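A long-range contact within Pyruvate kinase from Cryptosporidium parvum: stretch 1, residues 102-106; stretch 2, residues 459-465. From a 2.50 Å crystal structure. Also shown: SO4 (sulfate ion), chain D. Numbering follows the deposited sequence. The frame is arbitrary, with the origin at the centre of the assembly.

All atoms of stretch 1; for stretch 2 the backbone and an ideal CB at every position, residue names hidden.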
# COMPACT_ATOMS: atom_id res chain seq x y z
N SER A 102 26.36 -10.89 31.46
CA SER A 102 25.58 -9.67 31.37
C SER A 102 26.49 -8.46 31.26
O SER A 102 27.63 -8.48 31.72
CB SER A 102 24.65 -9.52 32.58
OG SER A 102 23.52 -10.37 32.46
N THR A 103 25.97 -7.41 30.62
CA THR A 103 26.64 -6.13 30.54
C THR A 103 25.72 -5.10 31.19
O THR A 103 24.54 -5.04 30.86
CB THR A 103 26.96 -5.74 29.08
OG1 THR A 103 27.67 -6.81 28.44
CG2 THR A 103 27.81 -4.48 29.02
N VAL A 104 26.26 -4.33 32.13
CA VAL A 104 25.48 -3.29 32.81
C VAL A 104 26.08 -1.92 32.53
O VAL A 104 27.26 -1.69 32.79
CB VAL A 104 25.40 -3.54 34.34
CG1 VAL A 104 24.58 -2.47 35.03
CG2 VAL A 104 24.83 -4.92 34.64
N GLY A 105 25.27 -1.01 32.00
CA GLY A 105 25.69 0.37 31.82
C GLY A 105 25.39 1.17 33.07
O GLY A 105 24.47 0.83 33.84
N ILE A 106 26.15 2.23 33.30
CA ILE A 106 25.94 3.10 34.46
C ILE A 106 25.67 4.54 34.03
O ILE A 106 26.44 5.11 33.25
CB ILE A 106 27.09 3.02 35.49
CG1 ILE A 106 27.39 1.55 35.83
CG2 ILE A 106 26.73 3.78 36.76
CD1 ILE A 106 28.63 1.33 36.67
N UNK A 459 32.10 0.11 24.80
CA UNK A 459 31.17 0.02 23.67
C UNK A 459 29.95 -0.81 24.03
O UNK A 459 28.82 -0.41 23.76
CB UNK A 459 31.87 -0.58 22.45
N UNK A 460 30.17 -1.96 24.66
CA UNK A 460 29.08 -2.82 25.11
C UNK A 460 28.13 -2.11 26.09
O UNK A 460 26.91 -2.20 25.95
CB UNK A 460 29.66 -4.08 25.77
N UNK A 461 28.68 -1.39 27.06
CA UNK A 461 27.85 -0.66 28.03
C UNK A 461 27.06 0.45 27.36
O UNK A 461 25.92 0.73 27.74
CB UNK A 461 28.72 -0.07 29.14
N UNK A 462 27.68 1.10 26.38
CA UNK A 462 27.04 2.17 25.64
C UNK A 462 25.81 1.68 24.91
O UNK A 462 24.83 2.42 24.75
CB UNK A 462 28.02 2.79 24.65
N UNK A 463 25.85 0.42 24.48
CA UNK A 463 24.76 -0.18 23.71
C UNK A 463 23.58 -0.64 24.56
O UNK A 463 22.59 -1.16 24.02
CB UNK A 463 25.30 -1.37 22.91
N UNK A 464 23.66 -0.44 25.87
CA UNK A 464 22.63 -0.92 26.77
C UNK A 464 21.36 -0.06 26.75
O UNK A 464 20.40 -0.37 27.44
CB UNK A 464 23.19 -0.98 28.19
N UNK A 465 21.38 1.01 25.95
CA UNK A 465 20.19 1.83 25.74
C UNK A 465 19.58 1.64 24.33
O UNK A 465 18.59 2.29 23.99
CB UNK A 465 20.54 3.30 25.96
S SO4 D . 23.56 -8.47 27.55
O1 SO4 D . 24.30 -9.74 27.38
O2 SO4 D . 22.16 -8.64 27.09
O3 SO4 D . 23.57 -8.11 28.99
O4 SO4 D . 24.23 -7.42 26.74

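Position 459 lies in the helical part of stretch 2. Its ideal CB has no atom of stretch 1 within 5.5 Å. Stretch 1 therefore sets no preference. The residue is Val 459, with chi1 near t, and it makes no contact here.

Position 460 is helical too, but its CA-to-CB bond points toward stretch 1. The ideal CB is already 3.8 Å from CG2 of Thr 103. That methyl offers a nonpolar surface at contact distance, so a small side chain such as alanine would suit; a longer one would have to turn aside from the methyl. The residue is Ala 460. Its methyl packs on that of Thr 103.

Position 461 sits where the two backbones come nearest, with its CA 4.5 Å from the CA of Gly 105. The CA-to-CB bond points sideways. The ideal CB is 4.1 Å from Gly 105 CA and 4.2 Å from Val 104 O. An ideal CB on Gly 105 would be 3.0 Å from the carbonyl O of 461, which is tight, so the glycine suits this close approach. A side chain that starts with methylenes could run along stretch 1; leucine, methionine, glutamine, lysine or arginine would all be plausible. The residue is Arg 461. Its CG lies 3.5 Å from Val 104 O and 3.9 Å from Thr 103 CG2. The guanidinium is hydrogen-bonded elsewhere in the structure.

Position 462 points away from stretch 1, which does not choose among residues there. It is Gly 462.

Position 463 points sideways, with no atom of stretch 1 within 5.5 Å of its ideal CB. Many side chains would fit. The residue is Leu 463, whose N donates a hydrogen bond to Val 459 O at 3.2 Å.

Position 464 points toward stretch 1. Its ideal CB is 4.3 Å from Gly 105 N and 5.0 Å from Thr 103 O. Beyond lies the sulfate, whose O3 accepts a hydrogen bond from Thr 103 N at 3.0 Å. A long side chain with a donor at its end would suit, so lysine or arginine is favoured; glutamine would hardly reach. The residue is Lys 464. Its CG is 4.0 Å from Gly 105 N, and its CE is 3.5 Å from Thr 103 O. NZ then donates to sulfate O4 at 3.1 Å. The ion, probably from the crystallisation liquor, thus bridges the two stretches, which share no direct hydrogen bond.

Position 465 is out of reach of stretch 1, which leaves its identity open. It is Ile 465.

Stretch 2 (459-465) VARGLKI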
# COMPACT_ATOMS: atom_id res chain seq x y z
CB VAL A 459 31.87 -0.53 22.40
CG1 VAL A 459 30.86 -0.90 21.32
CG2 VAL A 459 32.88 0.49 21.87
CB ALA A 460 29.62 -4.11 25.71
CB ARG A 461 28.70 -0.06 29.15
CG ARG A 461 29.38 -1.06 30.06
CD ARG A 461 30.26 -0.33 31.06
NE ARG A 461 31.59 -0.92 31.06
CZ ARG A 461 32.72 -0.27 30.80
NH1 ARG A 461 32.73 1.03 30.55
NH2 ARG A 461 33.85 -0.95 30.82
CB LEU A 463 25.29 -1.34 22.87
CG LEU A 463 26.10 -1.01 21.61
CD1 LEU A 463 26.78 -2.26 21.08
CD2 LEU A 463 25.25 -0.35 20.53
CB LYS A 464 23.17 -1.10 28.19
CG LYS A 464 24.23 -2.19 28.33
CD LYS A 464 23.96 -3.42 27.46
CE LYS A 464 22.77 -4.24 27.94
NZ LYS A 464 22.20 -5.06 26.83
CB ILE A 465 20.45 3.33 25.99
CG1 ILE A 465 21.69 3.80 25.22
CG2 ILE A 465 20.55 3.60 27.50
CD1 ILE A 465 21.72 5.29 24.97
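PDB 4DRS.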